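Glucose-6-phosphate isomerase (Thermus thermophilus, PDB 1ZZG) probably catalyses the reversible isomerisation of glucose 6-phosphate to fructose 6-phosphate, a step shared by glycolysis and gluconeogenesis. Local coordinates at residues A[1-13]-A[351-365]. Numbering follows the deposited sequence.
Sequences MLRLDTRFLPGFP and YEALAEAGQRVYALF
Asp5 faces Ala363 as an antiparallel hydrogen-bonded pair, its N 2.8 Å from Ala363 O and its O accepting from Ala363 N. Arg3 and Phe365 form a second such pair, with Leu4 and Leu364 as the non-hydrogen-bonded pair between them. With CG anti to the backbone N (chi1 -178°), the Asp5 side chain runs alongside Phe365: CB sits at the edge of that ring, 3.6 Å from CE2, and CG lies 3.6 Å from Tyr351 OH. Asp5 OD1 is gripped from opposite faces of the carboxylate plane, by Tyr351 OH at 2.7 Å and by Arg7 N in an Asx turn. Asp5 OD2 takes Arg7 NE and NH2, the latter at 2.8 Å, in a side-on salt bridge, and Arg3 NH1 completes the network as a long ion pair. An alanine in place of this aspartate would probably leave Arg7 without its close carboxylate and Tyr351 OH without the oxygen it donates to, letting the turn after the strand shift. The Arg3 guanidinium lies flat on Phe365, planes 14° apart, in an off-centre cation-pi stack, while its NH2 also pairs with Glu314. Beyond the turn, Phe8 directs its edge at the face of Tyr351, and Ala355 CB makes a CH-pi contact 3.6 Å from the Phe8 ring centroid. One water links Phe8 N, Tyr351 OH and Val361 O; another joins Phe8 O to Val361 N. On the other side of the ribbon, Leu4 CD1 packs 3.7 Å from Tyr362 CD1. Strand 3-5 thus adds an antiparallel edge to the mixed sheet, beside strand 360-366, which pairs in parallel with strand 306-313 on its far side. Helix 339-356 covers the face bearing Asp5 and Phe365, and helices 228-238 and 371-391 pack against Tyr362 and Leu2, respectively.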
ATOM      1  N   MET A   1      -5.963   5.920  25.857  1.00 41.77           N
ATOM      2  CA  MET A   1      -6.009   7.393  25.633  1.00 40.19           C
ATOM      3  C   MET A   1      -5.079   7.849  24.513  1.00 37.90           C
ATOM      4  O   MET A   1      -3.861   7.720  24.602  1.00 35.70           O
ATOM      5  CB  MET A   1      -5.654   8.131  26.925  1.00 43.92           C
ATOM      6  CG  MET A   1      -5.248   9.584  26.714  1.00 47.01           C
ATOM      7  SD  MET A   1      -6.248  10.783  27.623  1.00 52.51           S
ATOM      8  CE  MET A   1      -7.395  11.299  26.329  1.00 49.12           C
ATOM      9  N   LEU A   2      -5.674   8.387  23.458  1.00 34.71           N
ATOM     10  CA  LEU A   2      -4.919   8.882  22.320  1.00 33.66           C
ATOM     11  C   LEU A   2      -4.205  10.151  22.793  1.00 32.85           C
ATOM     12  O   LEU A   2      -4.756  10.905  23.590  1.00 31.53           O
ATOM     13  CB  LEU A   2      -5.890   9.207  21.184  1.00 33.88           C
ATOM     14  CG  LEU A   2      -5.379   9.335  19.752  1.00 35.55           C
ATOM     15  CD1 LEU A   2      -4.812   8.002  19.307  1.00 36.70           C
ATOM     16  CD2 LEU A   2      -6.527   9.745  18.838  1.00 35.35           C
ATOM     17  N   ARG A   3      -2.982  10.382  22.324  1.00 33.06           N
ATOM     18  CA  ARG A   3      -2.239  11.578  22.721  1.00 33.11           C
ATOM     19  C   ARG A   3      -1.683  12.325  21.522  1.00 33.16           C
ATOM     20  O   ARG A   3      -1.048  11.735  20.648  1.00 31.93           O
ATOM     21  CB  ARG A   3      -1.088  11.219  23.680  1.00 33.08           C
ATOM     22  CG  ARG A   3      -0.212  12.415  24.071  1.00 35.97           C
ATOM     23  CD  ARG A   3       0.733  12.096  25.232  1.00 36.53           C
ATOM     24  NE  ARG A   3       1.762  11.113  24.896  1.00 37.00           N
ATOM     25  CZ  ARG A   3       2.884  11.393  24.239  1.00 38.49           C
ATOM     26  NH1 ARG A   3       3.131  12.635  23.843  1.00 38.31           N
ATOM     27  NH2 ARG A   3       3.763  10.433  23.985  1.00 39.41           N
ATOM     28  N   LEU A   4      -1.933  13.630  21.477  1.00 31.84           N
ATOM     29  CA  LEU A   4      -1.442  14.462  20.387  1.00 31.52           C
ATOM     30  C   LEU A   4      -0.162  15.165  20.821  1.00 33.04           C
ATOM     31  O   LEU A   4      -0.118  15.799  21.876  1.00 32.12           O
ATOM     32  CB  LEU A   4      -2.486  15.510  19.985  1.00 30.21           C
ATOM     33  CG  LEU A   4      -1.977  16.598  19.026  1.00 29.86           C
ATOM     34  CD1 LEU A   4      -1.532  15.981  17.697  1.00 29.37           C
ATOM     35  CD2 LEU A   4      -3.084  17.620  18.795  1.00 29.52           C
ATOM     36  N   ASP A   5       0.875  15.042  19.999  1.00 33.12           N
ATOM     37  CA  ASP A   5       2.164  15.665  20.277  1.00 33.56           C
ATOM     38  C   ASP A   5       2.516  16.672  19.186  1.00 32.63           C
ATOM     39  O   ASP A   5       2.618  16.320  18.014  1.00 30.47           O
ATOM     40  CB  ASP A   5       3.255  14.595  20.360  1.00 36.14           C
ATOM     41  CG  ASP A   5       4.617  15.174  20.693  1.00 36.81           C
ATOM     42  OD1 ASP A   5       5.119  16.015  19.921  1.00 39.43           O
ATOM     43  OD2 ASP A   5       5.186  14.785  21.734  1.00 40.54           O
ATOM     44  N   THR A   6       2.700  17.926  19.578  1.00 31.57           N
ATOM     45  CA  THR A   6       3.040  18.981  18.633  1.00 31.71           C
ATOM     46  C   THR A   6       4.353  19.661  19.040  1.00 33.13           C
ATOM     47  O   THR A   6       4.569  20.836  18.750  1.00 33.34           O
ATOM     48  CB  THR A   6       1.915  20.047  18.567  1.00 33.45           C
ATOM     49  OG1 THR A   6       1.654  20.559  19.882  1.00 32.80           O
ATOM     50  CG2 THR A   6       0.631  19.445  17.997  1.00 31.67           C
ATOM     51  N   ARG A   7       5.230  18.906  19.697  1.00 33.85           N
ATOM     52  CA  ARG A   7       6.506  19.437  20.168  1.00 36.44           C
ATOM     53  C   ARG A   7       7.291  20.227  19.126  1.00 36.18           C
ATOM     54  O   ARG A   7       8.034  21.137  19.485  1.00 37.51           O
ATOM     55  CB  ARG A   7       7.388  18.300  20.716  1.00 37.90           C
ATOM     56  CG  ARG A   7       8.040  17.440  19.642  1.00 42.24           C
ATOM     57  CD  ARG A   7       8.819  16.266  20.228  1.00 42.71           C
ATOM     58  NE  ARG A   7       7.941  15.264  20.825  1.00 44.40           N
ATOM     59  CZ  ARG A   7       8.322  14.028  21.136  1.00 46.23           C
ATOM     60  NH1 ARG A   7       9.569  13.642  20.907  1.00 48.92           N
ATOM     61  NH2 ARG A   7       7.458  13.173  21.667  1.00 46.31           N
ATOM     62  N   PHE A   8       7.132  19.892  17.845  1.00 33.81           N
ATOM     63  CA  PHE A   8       7.861  20.592  16.789  1.00 32.56           C
ATOM     64  C   PHE A   8       7.034  21.648  16.074  1.00 33.83           C
ATOM     65  O   PHE A   8       7.382  22.091  14.982  1.00 34.31           O
ATOM     66  CB  PHE A   8       8.422  19.587  15.777  1.00 30.64           C
ATOM     67  CG  PHE A   8       9.364  18.591  16.387  1.00 30.52           C
ATOM     68  CD1 PHE A   8      10.509  19.020  17.054  1.00 30.55           C
ATOM     69  CD2 PHE A   8       9.090  17.229  16.336  1.00 30.52           C
ATOM     70  CE1 PHE A   8      11.365  18.105  17.666  1.00 30.14           C
ATOM     71  CE2 PHE A   8       9.940  16.306  16.945  1.00 31.10           C
ATOM     72  CZ  PHE A   8      11.080  16.748  17.613  1.00 30.00           C
ATOM     73  N   LEU A   9       5.928  22.035  16.700  1.00 34.51           N
ATOM     74  CA  LEU A   9       5.039  23.064  16.172  1.00 35.80           C
ATOM     75  C   LEU A   9       4.767  23.979  17.371  1.00 38.18           C
ATOM     76  O   LEU A   9       3.675  23.973  17.940  1.00 38.86           O
ATOM     77  CB  LEU A   9       3.732  22.443  15.664  1.00 33.93           C
ATOM     78  CG  LEU A   9       3.809  21.440  14.504  1.00 33.42           C
ATOM     79  CD1 LEU A   9       2.435  20.820  14.273  1.00 32.28           C
ATOM     80  CD2 LEU A   9       4.292  22.139  13.248  1.00 32.06           C
ATOM     81  N   PRO A  10       5.771  24.779  17.766  1.00 39.98           N
ATOM     82  CA  PRO A  10       5.688  25.708  18.899  1.00 41.00           C
ATOM     83  C   PRO A  10       4.554  26.730  18.878  1.00 40.62           C
ATOM     84  O   PRO A  10       4.095  27.168  19.933  1.00 42.19           O
ATOM     85  CB  PRO A  10       7.067  26.369  18.897  1.00 41.66           C
ATOM     86  CG  PRO A  10       7.418  26.391  17.444  1.00 41.02           C
ATOM     87  CD  PRO A  10       7.021  24.996  17.012  1.00 40.55           C
ATOM     88  N   GLY A  11       4.106  27.116  17.690  1.00 39.93           N
ATOM     89  CA  GLY A  11       3.037  28.097  17.611  1.00 40.25           C
ATOM     90  C   GLY A  11       1.619  27.539  17.645  1.00 39.75           C
ATOM     91  O   GLY A  11       0.659  28.292  17.480  1.00 40.38           O
ATOM     92  N   PHE A  12       1.474  26.236  17.879  1.00 38.20           N
ATOM     93  CA  PHE A  12       0.150  25.623  17.895  1.00 36.48           C
ATOM     94  C   PHE A  12      -0.797  26.072  19.012  1.00 36.31           C
ATOM     95  O   PHE A  12      -1.978  26.301  18.767  1.00 35.36           O
ATOM     96  CB  PHE A  12       0.257  24.096  17.918  1.00 35.12           C
ATOM     97  CG  PHE A  12      -1.070  23.405  17.777  1.00 31.63           C
ATOM     98  CD1 PHE A  12      -1.819  23.542  16.609  1.00 32.31           C
ATOM     99  CD2 PHE A  12      -1.594  22.663  18.825  1.00 31.24           C
ATOM    100  CE1 PHE A  12      -3.082  22.948  16.490  1.00 31.41           C
ATOM    101  CE2 PHE A  12      -2.855  22.065  18.719  1.00 31.88           C
ATOM    102  CZ  PHE A  12      -3.600  22.208  17.548  1.00 29.85           C
ATOM    103  N   PRO A  13      -0.302  26.182  20.254  1.00 37.46           N
ATOM    104  CA  PRO A  13      -1.187  26.612  21.345  1.00 37.71           C
ATOM    105  C   PRO A  13      -1.829  27.971  21.052  1.00 37.74           C
ATOM    106  O   PRO A  13      -2.986  28.203  21.397  1.00 37.59           O
ATOM    107  CB  PRO A  13      -0.246  26.643  22.549  1.00 37.97           C
ATOM    108  CG  PRO A  13       0.722  25.534  22.235  1.00 38.11           C
ATOM    109  CD  PRO A  13       1.022  25.796  20.772  1.00 37.00           C
ATOM    110  N   TYR A 351      10.668  11.016  13.631  1.00 27.38           N
ATOM    111  CA  TYR A 351       9.802  12.137  13.969  1.00 27.29           C
ATOM    112  C   TYR A 351      10.689  13.378  14.116  1.00 26.75           C
ATOM    113  O   TYR A 351      10.409  14.433  13.536  1.00 27.57           O
ATOM    114  CB  TYR A 351       9.054  11.822  15.275  1.00 27.05           C
ATOM    115  CG  TYR A 351       8.117  12.901  15.779  1.00 29.46           C
ATOM    116  CD1 TYR A 351       7.458  13.763  14.898  1.00 30.23           C
ATOM    117  CD2 TYR A 351       7.859  13.032  17.144  1.00 31.02           C
ATOM    118  CE1 TYR A 351       6.565  14.731  15.368  1.00 31.21           C
ATOM    119  CE2 TYR A 351       6.972  13.991  17.624  1.00 31.92           C
ATOM    120  CZ  TYR A 351       6.329  14.835  16.734  1.00 31.84           C
ATOM    121  OH  TYR A 351       5.455  15.777  17.211  1.00 35.36           O
ATOM    122  N   GLU A 352      11.776  13.230  14.864  1.00 27.56           N
ATOM    123  CA  GLU A 352      12.714  14.330  15.074  1.00 28.82           C
ATOM    124  C   GLU A 352      13.456  14.709  13.784  1.00 29.16           C
ATOM    125  O   GLU A 352      13.658  15.889  13.505  1.00 28.57           O
ATOM    126  CB  GLU A 352      13.737  13.962  16.152  1.00 30.89           C
ATOM    127  CG  GLU A 352      14.590  15.140  16.607  1.00 34.84           C
ATOM    128  CD  GLU A 352      15.716  14.736  17.541  1.00 37.08           C
ATOM    129  OE1 GLU A 352      15.499  13.854  18.402  1.00 38.32           O
ATOM    130  OE2 GLU A 352      16.818  15.315  17.419  1.00 39.77           O
ATOM    131  N   ALA A 353      13.862  13.712  12.999  1.00 29.17           N
ATOM    132  CA  ALA A 353      14.584  13.984  11.757  1.00 29.10           C
ATOM    133  C   ALA A 353      13.713  14.773  10.788  1.00 28.51           C
ATOM    134  O   ALA A 353      14.178  15.703  10.128  1.00 28.46           O
ATOM    135  CB  ALA A 353      15.048  12.675  11.110  1.00 27.73           C
ATOM    136  N   LEU A 354      12.442  14.400  10.703  1.00 27.93           N
ATOM    137  CA  LEU A 354      11.517  15.092   9.820  1.00 27.33           C
ATOM    138  C   LEU A 354      11.405  16.561  10.233  1.00 28.15           C
ATOM    139  O   LEU A 354      11.380  17.458   9.387  1.00 27.48           O
ATOM    140  CB  LEU A 354      10.143  14.418   9.874  1.00 27.30           C
ATOM    141  CG  LEU A 354      10.043  13.051   9.192  1.00 23.92           C
ATOM    142  CD1 LEU A 354       8.707  12.382   9.517  1.00 23.76           C
ATOM    143  CD2 LEU A 354      10.200  13.249   7.695  1.00 23.87           C
ATOM    144  N   ALA A 355      11.348  16.806  11.537  1.00 29.22           N
ATOM    145  CA  ALA A 355      11.246  18.172  12.036  1.00 31.27           C
ATOM    146  C   ALA A 355      12.554  18.928  11.796  1.00 31.60           C
ATOM    147  O   ALA A 355      12.539  20.115  11.466  1.00 33.04           O
ATOM    148  CB  ALA A 355      10.897  18.165  13.521  1.00 31.74           C
ATOM    149  N   GLU A 356      13.680  18.231  11.948  1.00 32.35           N
ATOM    150  CA  GLU A 356      15.005  18.828  11.746  1.00 33.08           C
ATOM    151  C   GLU A 356      15.146  19.287  10.300  1.00 31.41           C
ATOM    152  O   GLU A 356      15.828  20.268  10.015  1.00 31.48           O
ATOM    153  CB  GLU A 356      16.097  17.805  12.082  1.00 33.68           C
ATOM    154  CG  GLU A 356      17.528  18.348  12.197  1.00 35.05           C
ATOM    155  CD  GLU A 356      18.176  18.679  10.855  1.00 36.09           C
ATOM    156  OE1 GLU A 356      17.837  18.034   9.837  1.00 35.30           O
ATOM    157  OE2 GLU A 356      19.051  19.576  10.824  1.00 39.00           O
ATOM    158  N   ALA A 357      14.489  18.573   9.391  1.00 31.34           N
ATOM    159  CA  ALA A 357      14.538  18.907   7.973  1.00 30.31           C
ATOM    160  C   ALA A 357      13.615  20.080   7.635  1.00 30.46           C
ATOM    161  O   ALA A 357      13.565  20.532   6.488  1.00 32.00           O
ATOM    162  CB  ALA A 357      14.166  17.685   7.133  1.00 29.63           C
ATOM    163  N   GLY A 358      12.875  20.561   8.631  1.00 30.58           N
ATOM    164  CA  GLY A 358      11.984  21.693   8.411  1.00 29.43           C
ATOM    165  C   GLY A 358      10.547  21.382   8.010  1.00 29.44           C
ATOM    166  O   GLY A 358       9.776  22.298   7.703  1.00 29.32           O
ATOM    167  N   GLN A 359      10.175  20.104   8.012  1.00 28.17           N
ATOM    168  CA  GLN A 359       8.820  19.712   7.636  1.00 27.81           C
ATOM    169  C   GLN A 359       7.835  19.915   8.784  1.00 28.10           C
ATOM    170  O   GLN A 359       8.181  19.752   9.954  1.00 28.89           O
ATOM    171  CB  GLN A 359       8.778  18.233   7.207  1.00 27.41           C
ATOM    172  CG  GLN A 359       9.509  17.919   5.908  1.00 25.82           C
ATOM    173  CD  GLN A 359       8.758  18.376   4.673  1.00 26.07           C
ATOM    174  OE1 GLN A 359       7.836  19.181   4.755  1.00 25.73           O
ATOM    175  NE2 GLN A 359       9.162  17.870   3.517  1.00 26.75           N
ATOM    176  N   ARG A 360       6.605  20.283   8.442  1.00 27.43           N
ATOM    177  CA  ARG A 360       5.570  20.457   9.447  1.00 28.14           C
ATOM    178  C   ARG A 360       5.112  19.045   9.802  1.00 28.14           C
ATOM    179  O   ARG A 360       4.498  18.354   8.983  1.00 24.91           O
ATOM    180  CB  ARG A 360       4.412  21.289   8.884  1.00 28.73           C
ATOM    181  CG  ARG A 360       4.702  22.794   8.821  1.00 32.48           C
ATOM    182  CD  ARG A 360       4.902  23.343  10.232  1.00 35.59           C
ATOM    183  NE  ARG A 360       5.191  24.775  10.286  1.00 36.53           N
ATOM    184  CZ  ARG A 360       4.293  25.739  10.119  1.00 36.71           C
ATOM    185  NH1 ARG A 360       3.023  25.444   9.880  1.00 35.09           N
ATOM    186  NH2 ARG A 360       4.671  27.008  10.196  1.00 39.53           N
ATOM    187  N   VAL A 361       5.424  18.616  11.022  1.00 27.21           N
ATOM    188  CA  VAL A 361       5.074  17.277  11.469  1.00 27.16           C
ATOM    189  C   VAL A 361       4.575  17.234  12.910  1.00 28.31           C
ATOM    190  O   VAL A 361       4.972  18.046  13.743  1.00 28.21           O
ATOM    191  CB  VAL A 361       6.297  16.332  11.343  1.00 28.13           C
ATOM    192  CG1 VAL A 361       7.443  16.841  12.216  1.00 27.55           C
ATOM    193  CG2 VAL A 361       5.907  14.913  11.739  1.00 27.68           C
ATOM    194  N   TYR A 362       3.695  16.277  13.184  1.00 25.90           N
ATOM    195  CA  TYR A 362       3.139  16.077  14.514  1.00 27.21           C
ATOM    196  C   TYR A 362       2.924  14.584  14.680  1.00 27.86           C
ATOM    197  O   TYR A 362       3.006  13.829  13.709  1.00 28.77           O
ATOM    198  CB  TYR A 362       1.812  16.839  14.676  1.00 26.89           C
ATOM    199  CG  TYR A 362       0.669  16.358  13.806  1.00 25.10           C
ATOM    200  CD1 TYR A 362      -0.213  15.374  14.255  1.00 26.22           C
ATOM    201  CD2 TYR A 362       0.454  16.906  12.540  1.00 24.97           C
ATOM    202  CE1 TYR A 362      -1.285  14.952  13.468  1.00 25.02           C
ATOM    203  CE2 TYR A 362      -0.615  16.492  11.743  1.00 23.16           C
ATOM    204  CZ  TYR A 362      -1.477  15.519  12.216  1.00 25.99           C
ATOM    205  OH  TYR A 362      -2.542  15.133  11.451  1.00 25.00           O
ATOM    206  N   ALA A 363       2.655  14.151  15.903  1.00 26.43           N
ATOM    207  CA  ALA A 363       2.464  12.734  16.146  1.00 27.19           C
ATOM    208  C   ALA A 363       1.247  12.421  16.984  1.00 27.16           C
ATOM    209  O   ALA A 363       0.839  13.209  17.836  1.00 27.53           O
ATOM    210  CB  ALA A 363       3.710  12.151  16.820  1.00 26.31           C
ATOM    211  N   LEU A 364       0.667  11.257  16.718  1.00 26.89           N
ATOM    212  CA  LEU A 364      -0.478  10.769  17.462  1.00 26.80           C
ATOM    213  C   LEU A 364      -0.002   9.478  18.103  1.00 26.52           C
ATOM    214  O   LEU A 364       0.345   8.521  17.411  1.00 26.60           O
ATOM    215  CB  LEU A 364      -1.661  10.496  16.531  1.00 28.29           C
ATOM    216  CG  LEU A 364      -2.466  11.718  16.088  1.00 29.27           C
ATOM    217  CD1 LEU A 364      -3.512  11.305  15.062  1.00 29.64           C
ATOM    218  CD2 LEU A 364      -3.126  12.354  17.298  1.00 29.79           C
ATOM    219  N   PHE A 365       0.040   9.460  19.429  1.00 26.20           N
ATOM    220  CA  PHE A 365       0.492   8.284  20.157  1.00 26.85           C
ATOM    221  C   PHE A 365      -0.658   7.396  20.617  1.00 28.01           C
ATOM    222  O   PHE A 365      -1.682   7.880  21.099  1.00 28.85           O
ATOM    223  CB  PHE A 365       1.331   8.712  21.371  1.00 26.29           C
ATOM    224  CG  PHE A 365       2.689   9.251  21.011  1.00 26.18           C
ATOM    225  CD1 PHE A 365       3.776   8.390  20.845  1.00 26.31           C
ATOM    226  CD2 PHE A 365       2.877  10.615  20.803  1.00 27.31           C
ATOM    227  CE1 PHE A 365       5.029   8.882  20.476  1.00 25.83           C
ATOM    228  CE2 PHE A 365       4.131  11.119  20.431  1.00 27.48           C
ATOM    229  CZ  PHE A 365       5.208  10.249  20.267  1.00 26.79           C
TER
HETATM  230  O   HOH W   1       5.153  18.301  16.469  1.00 29.50           O
HETATM  231  O   HOH W   2       7.097  20.651  12.608  1.00 44.32           O